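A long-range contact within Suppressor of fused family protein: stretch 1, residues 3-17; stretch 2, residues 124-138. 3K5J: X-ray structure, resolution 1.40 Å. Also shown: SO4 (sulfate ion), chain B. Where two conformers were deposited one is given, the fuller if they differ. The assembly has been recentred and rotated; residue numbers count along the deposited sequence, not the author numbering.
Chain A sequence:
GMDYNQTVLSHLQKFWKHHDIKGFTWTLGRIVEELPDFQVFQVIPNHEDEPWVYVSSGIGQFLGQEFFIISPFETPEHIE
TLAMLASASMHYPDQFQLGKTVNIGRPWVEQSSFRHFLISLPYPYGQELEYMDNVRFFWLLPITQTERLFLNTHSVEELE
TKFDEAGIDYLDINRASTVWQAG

Stretch 1 3-17: DYNQTVLSHLQKFWK
Stretch 2 (124-138) PYGQELEYMDNVRFF

A helix can pack on a distant segment mainly through apolar side chains, with a polar side chain bonded to a backbone carbonyl. Residues 3-15 of this Suppressor of fused family protein illustrate the principle. The helix lies against a short helix, 127-130, and the strands 131-132 and 135-138 that follow, the latter pair linked by M132 N to V135 O and V135 N to M132 O, both 2.9 Å. The axes of helix 3-15 and strand 135-138 approach to 11.6 Å, with N-to-C directions 56° apart. The CA atoms of H11 and M132 lie 6.8 Å apart, those of F15 and L129 6.4 Å, and 739 Å² is buried in all.

Near the start, Y4 (chi1 t, chi2 81°) reaches with its ring end to V135, OH to CG1 3.6 Å, while its CE1 lies 3.9 Å from CE of selenomethionine M132. T7 (chi1 p) points toward stretch 2 but satisfies its hydroxyl within the helix, OG1 donating to Y4 O at 2.7 Å; its carbonyl O is 3.6 Å from M132 SE. V8 (t), a beta-branched residue, meets two neighbours, CG2 to M132 CE at 3.9 Å and CG1 to CE2 at the edge of F137 at 4.0 Å.

H11 is the centrepiece. With chi1 t and chi2 66°, its buried imidazole donates from NE2 to L129 O, 2.8 Å at 164°. M132 (chi1 t, chi2 t, chi3 p) lays CB over one imidazole face, 3.7 Å from the ring centroid. The F137 ring (chi1 m, chi2 78°) is near parallel but slid apart, with centroids 4.8 Å apart and planes at 30°. A water donates to H11 O at 2.9 Å and weakly to E128 O at 3.4 Å.

Next in sequence, L12 (m, t) extends CD2 to L129 CD1, 3.8 Å, an apolar contact between branched side chains. K14 (t, t, t, p), exposed, runs its chain to E128 (t, t, chi3 0°), forming a long salt bridge, NZ to OE2 3.9 Å, that leaves both charges near solvent.

F15 (t, chi2 71°) offers a broad apolar surface: L129 CB sits over one face, 4.1 Å from the centroid, and CZ is 3.6 Å from Y125 CB. L129 itself is t, p. W16 leaves helical geometry at phi/psi -108/70; the six-membered ring of its indole (m, chi2 -74°) turns an edge to the face of Y125 (m, chi2 -53°), centroids 5.1 Å apart and planes at 82°, while CH2 meets L129 CD2 at 3.9 Å.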

# COMPACT_ATOMS: atom_id res chain seq x y z
N ASP A 3 -3.94 -8.17 20.00
CA ASP A 3 -5.18 -7.41 20.11
C ASP A 3 -5.26 -6.35 19.01
O ASP A 3 -6.27 -6.18 18.37
CB ASP A 3 -5.34 -6.72 21.48
CG ASP A 3 -5.76 -7.68 22.61
OD1 ASP A 3 -6.47 -8.65 22.31
OD2 ASP A 3 -5.35 -7.39 23.76
N TYR A 4 -4.16 -5.63 18.79
CA TYR A 4 -4.14 -4.60 17.76
C TYR A 4 -4.38 -5.24 16.38
O TYR A 4 -5.15 -4.75 15.58
CB TYR A 4 -2.81 -3.82 17.77
CG TYR A 4 -2.76 -2.84 16.62
CD1 TYR A 4 -3.39 -1.62 16.70
CD2 TYR A 4 -2.11 -3.15 15.43
CE1 TYR A 4 -3.43 -0.76 15.65
CE2 TYR A 4 -2.14 -2.27 14.36
CZ TYR A 4 -2.77 -1.08 14.46
OH TYR A 4 -2.80 -0.18 13.42
N ASN A 5 -3.71 -6.34 16.09
CA ASN A 5 -3.88 -6.99 14.80
C ASN A 5 -5.32 -7.43 14.57
O ASN A 5 -5.85 -7.35 13.44
CB ASN A 5 -2.94 -8.19 14.69
CG ASN A 5 -1.47 -7.81 14.63
OD1 ASN A 5 -1.14 -6.68 14.20
ND2 ASN A 5 -0.61 -8.70 15.09
N GLN A 6 -5.97 -7.89 15.64
CA GLN A 6 -7.36 -8.30 15.55
C GLN A 6 -8.25 -7.07 15.28
O GLN A 6 -9.26 -7.20 14.55
CB GLN A 6 -7.80 -9.11 16.76
CG GLN A 6 -9.27 -9.57 16.70
CD GLN A 6 -9.55 -10.48 15.55
OE1 GLN A 6 -8.81 -11.43 15.31
NE2 GLN A 6 -10.64 -10.23 14.84
N THR A 7 -7.93 -5.91 15.87
CA THR A 7 -8.68 -4.68 15.51
C THR A 7 -8.56 -4.37 14.02
O THR A 7 -9.56 -4.05 13.38
CB THR A 7 -8.35 -3.45 16.37
OG1 THR A 7 -7.09 -2.86 16.00
CG2 THR A 7 -8.46 -3.79 17.89
N VAL A 8 -7.37 -4.52 13.46
CA VAL A 8 -7.18 -4.30 12.03
C VAL A 8 -7.98 -5.32 11.22
O VAL A 8 -8.70 -4.97 10.27
CB VAL A 8 -5.68 -4.30 11.64
CG1 VAL A 8 -5.47 -4.27 10.11
CG2 VAL A 8 -4.93 -3.16 12.34
N LEU A 9 -7.85 -6.59 11.56
CA LEU A 9 -8.57 -7.65 10.84
C LEU A 9 -10.07 -7.41 10.87
O LEU A 9 -10.74 -7.52 9.84
CB LEU A 9 -8.26 -9.01 11.44
CG LEU A 9 -8.97 -10.23 10.84
CD1 LEU A 9 -8.81 -10.31 9.33
CD2 LEU A 9 -8.52 -11.50 11.57
N SER A 10 -10.60 -7.02 12.03
CA SER A 10 -12.05 -6.74 12.16
C SER A 10 -12.47 -5.58 11.29
O SER A 10 -13.53 -5.60 10.69
CB SER A 10 -12.38 -6.44 13.61
OG SER A 10 -12.30 -7.63 14.37
N HIS A 11 -11.63 -4.55 11.23
CA HIS A 11 -11.86 -3.38 10.40
C HIS A 11 -11.95 -3.79 8.92
O HIS A 11 -12.87 -3.42 8.19
CB HIS A 11 -10.75 -2.35 10.63
CG HIS A 11 -10.87 -1.13 9.78
ND1 HIS A 11 -11.91 -0.22 9.90
CD2 HIS A 11 -10.06 -0.66 8.79
CE1 HIS A 11 -11.72 0.76 9.03
NE2 HIS A 11 -10.61 0.51 8.34
N LEU A 12 -11.00 -4.61 8.48
CA LEU A 12 -11.00 -5.06 7.10
C LEU A 12 -12.17 -5.99 6.80
O LEU A 12 -12.78 -5.91 5.74
CB LEU A 12 -9.67 -5.76 6.75
CG LEU A 12 -8.38 -4.99 6.99
CD1 LEU A 12 -7.15 -5.86 6.70
CD2 LEU A 12 -8.39 -3.68 6.20
N GLN A 13 -12.48 -6.88 7.75
CA GLN A 13 -13.56 -7.84 7.56
C GLN A 13 -14.94 -7.14 7.48
O GLN A 13 -15.83 -7.58 6.71
CB GLN A 13 -13.55 -8.90 8.66
CG GLN A 13 -14.43 -10.07 8.38
CD GLN A 13 -14.01 -10.88 7.14
OE1 GLN A 13 -13.15 -11.77 7.27
NE2 GLN A 13 -14.62 -10.61 5.95
N LYS A 14 -15.10 -6.07 8.25
CA LYS A 14 -16.31 -5.23 8.24
C LYS A 14 -16.48 -4.52 6.91
O LYS A 14 -17.60 -4.39 6.38
CB LYS A 14 -16.25 -4.20 9.38
CG LYS A 14 -17.41 -3.20 9.43
CD LYS A 14 -17.12 -2.07 10.38
CE LYS A 14 -17.95 -0.85 10.02
NZ LYS A 14 -19.39 -1.19 10.05
N PHE A 15 -15.36 -4.04 6.35
CA PHE A 15 -15.41 -3.33 5.08
C PHE A 15 -15.70 -4.30 3.93
O PHE A 15 -16.52 -4.02 3.07
CB PHE A 15 -14.11 -2.53 4.86
CG PHE A 15 -14.16 -1.72 3.61
CD1 PHE A 15 -14.96 -0.62 3.56
CD2 PHE A 15 -13.49 -2.09 2.48
CE1 PHE A 15 -15.09 0.08 2.41
CE2 PHE A 15 -13.62 -1.36 1.32
CZ PHE A 15 -14.44 -0.26 1.31
N TRP A 16 -15.02 -5.45 3.95
CA TRP A 16 -15.25 -6.53 2.99
C TRP A 16 -15.97 -7.72 3.64
O TRP A 16 -15.41 -8.81 3.78
CB TRP A 16 -13.96 -6.96 2.35
CG TRP A 16 -13.31 -5.95 1.45
CD1 TRP A 16 -13.74 -5.61 0.20
CD2 TRP A 16 -12.11 -5.20 1.69
NE1 TRP A 16 -12.89 -4.68 -0.34
CE2 TRP A 16 -11.87 -4.42 0.54
CE3 TRP A 16 -11.24 -5.08 2.75
CZ2 TRP A 16 -10.81 -3.55 0.45
CZ3 TRP A 16 -10.15 -4.19 2.64
CH2 TRP A 16 -9.95 -3.48 1.50
N LYS A 17 -17.26 -7.51 3.97
CA LYS A 17 -18.06 -8.45 4.75
C LYS A 17 -18.13 -9.84 4.10
O LYS A 17 -18.20 -10.87 4.82
CB LYS A 17 -19.48 -7.87 4.98
CG LYS A 17 -20.45 -8.80 5.73
N PRO A 124 -10.13 4.23 -3.92
CA PRO A 124 -11.03 3.17 -4.41
C PRO A 124 -12.09 2.71 -3.43
O PRO A 124 -13.11 2.12 -3.82
CB PRO A 124 -10.06 2.02 -4.76
CG PRO A 124 -8.77 2.74 -5.07
CD PRO A 124 -8.71 3.83 -4.07
N TYR A 125 -11.84 2.98 -2.14
CA TYR A 125 -12.60 2.42 -1.05
C TYR A 125 -13.34 3.41 -0.14
O TYR A 125 -14.42 3.09 0.38
CB TYR A 125 -11.69 1.50 -0.24
CG TYR A 125 -11.08 0.41 -1.08
CD1 TYR A 125 -11.90 -0.41 -1.85
CD2 TYR A 125 -9.72 0.20 -1.13
CE1 TYR A 125 -11.37 -1.40 -2.67
CE2 TYR A 125 -9.17 -0.80 -1.93
CZ TYR A 125 -9.99 -1.62 -2.67
OH TYR A 125 -9.39 -2.58 -3.49
N GLY A 126 -12.77 4.59 0.04
CA GLY A 126 -13.44 5.64 0.81
C GLY A 126 -13.21 5.61 2.31
O GLY A 126 -12.41 4.83 2.85
N GLN A 127 -13.95 6.48 3.00
CA GLN A 127 -13.72 6.77 4.37
C GLN A 127 -13.96 5.60 5.30
O GLN A 127 -13.33 5.51 6.36
CB GLN A 127 -14.58 7.94 4.81
CG GLN A 127 -14.19 8.51 6.19
CD GLN A 127 -15.13 9.58 6.61
OE1 GLN A 127 -16.29 9.31 6.95
NE2 GLN A 127 -14.67 10.83 6.54
N GLU A 128 -14.86 4.69 4.93
CA GLU A 128 -15.12 3.53 5.79
C GLU A 128 -13.88 2.66 5.97
O GLU A 128 -13.69 2.05 7.02
CB GLU A 128 -16.26 2.64 5.26
CG GLU A 128 -16.71 1.53 6.23
CD GLU A 128 -17.84 0.69 5.69
OE1 GLU A 128 -18.30 0.94 4.57
OE2 GLU A 128 -18.24 -0.24 6.40
N LEU A 129 -13.04 2.61 4.94
CA LEU A 129 -11.74 1.95 5.05
C LEU A 129 -10.68 2.89 5.65
O LEU A 129 -9.89 2.47 6.48
CB LEU A 129 -11.28 1.41 3.71
CG LEU A 129 -9.94 0.64 3.79
CD1 LEU A 129 -10.07 -0.67 4.61
CD2 LEU A 129 -9.37 0.33 2.36
N GLU A 130 -10.70 4.17 5.26
CA GLU A 130 -9.69 5.14 5.66
C GLU A 130 -9.44 5.21 7.17
O GLU A 130 -8.29 5.29 7.58
CB GLU A 130 -10.08 6.53 5.12
CG GLU A 130 -9.02 7.61 5.32
CD GLU A 130 -9.58 9.01 5.19
OE1 GLU A 130 -10.82 9.16 5.10
OE2 GLU A 130 -8.75 9.93 5.15
N TYR A 131 -10.51 5.27 7.97
CA TYR A 131 -10.38 5.44 9.42
C TYR A 131 -10.87 4.25 10.19
O TYR A 131 -11.98 3.78 9.98
CB TYR A 131 -11.18 6.67 9.90
CG TYR A 131 -10.43 7.99 9.76
CD1 TYR A 131 -10.44 8.75 8.59
CD2 TYR A 131 -9.73 8.51 10.84
CE1 TYR A 131 -9.73 9.94 8.51
CE2 TYR A 131 -9.00 9.69 10.74
CZ TYR A 131 -9.01 10.42 9.58
OH TYR A 131 -8.30 11.62 9.52
N MSE A 132 -10.04 3.85 11.13
CA MSE A 132 -10.36 2.97 12.25
C MSE A 132 -9.83 3.49 13.59
O MSE A 132 -8.66 3.50 13.79
CB MSE A 132 -9.58 1.68 12.03
CG MSE A 132 -9.70 0.58 13.02
SE MSE A 132 -8.33 -0.73 12.95
CE MSE A 132 -6.77 0.02 13.71
N ASP A 133 -10.68 3.88 14.53
CA ASP A 133 -10.16 4.41 15.82
C ASP A 133 -8.60 4.49 16.02
O ASP A 133 -7.90 3.50 16.21
CB ASP A 133 -10.75 3.72 17.03
CG ASP A 133 -10.59 4.56 18.29
OD1 ASP A 133 -10.92 5.75 18.24
OD2 ASP A 133 -10.12 4.03 19.31
N ASN A 134 -8.12 5.73 15.98
CA ASN A 134 -6.67 6.12 16.13
C ASN A 134 -5.77 5.88 14.92
O ASN A 134 -4.62 6.36 14.93
CB ASN A 134 -5.91 5.73 17.43
CG ASN A 134 -6.60 6.25 18.70
OD1 ASN A 134 -6.91 7.43 18.79
ND2 ASN A 134 -6.80 5.37 19.68
N VAL A 135 -6.30 5.24 13.86
CA VAL A 135 -5.44 4.78 12.78
C VAL A 135 -6.07 4.95 11.42
O VAL A 135 -7.25 4.68 11.22
CB VAL A 135 -5.04 3.30 13.03
CG1 VAL A 135 -4.24 2.71 11.91
CG2 VAL A 135 -4.25 3.16 14.38
N ARG A 136 -5.26 5.37 10.46
CA ARG A 136 -5.73 5.49 9.09
C ARG A 136 -5.10 4.46 8.17
O ARG A 136 -4.07 3.88 8.50
CB ARG A 136 -5.38 6.88 8.62
CG ARG A 136 -6.10 7.98 9.41
CD ARG A 136 -5.61 9.37 9.04
NE ARG A 136 -6.19 9.80 7.78
CZ ARG A 136 -5.82 10.93 7.16
NH1 ARG A 136 -4.81 11.68 7.60
NH2 ARG A 136 -6.46 11.29 6.08
N PHE A 137 -5.75 4.21 7.04
CA PHE A 137 -5.30 3.23 6.04
C PHE A 137 -5.04 3.96 4.73
O PHE A 137 -5.96 4.49 4.10
CB PHE A 137 -6.35 2.14 5.85
CG PHE A 137 -6.39 1.20 7.04
CD1 PHE A 137 -7.03 1.57 8.22
CD2 PHE A 137 -5.76 -0.02 6.97
CE1 PHE A 137 -6.94 0.78 9.33
CE2 PHE A 137 -5.71 -0.84 8.09
CZ PHE A 137 -6.32 -0.45 9.26
N PHE A 138 -3.77 4.01 4.37
CA PHE A 138 -3.32 4.70 3.17
C PHE A 138 -2.97 3.72 2.05
O PHE A 138 -2.48 2.62 2.29
CB PHE A 138 -2.09 5.62 3.45
CG PHE A 138 -2.35 6.76 4.39
CD1 PHE A 138 -3.61 7.27 4.59
CD2 PHE A 138 -1.31 7.27 5.12
CE1 PHE A 138 -3.79 8.35 5.44
CE2 PHE A 138 -1.50 8.33 6.01
CZ PHE A 138 -2.76 8.84 6.16
S SO4 B . -1.52 -4.78 21.64
O1 SO4 B . -1.89 -5.59 20.48
O2 SO4 B . -0.30 -4.02 21.37
O3 SO4 B . -2.64 -3.89 21.94
O4 SO4 B . -1.29 -5.65 22.81
O HOH W 1 -14.63 -1.06 8.01
O HOH W 2 -19.01 -2.28 5.07
O HOH W 3 -18.12 -1.76 2.34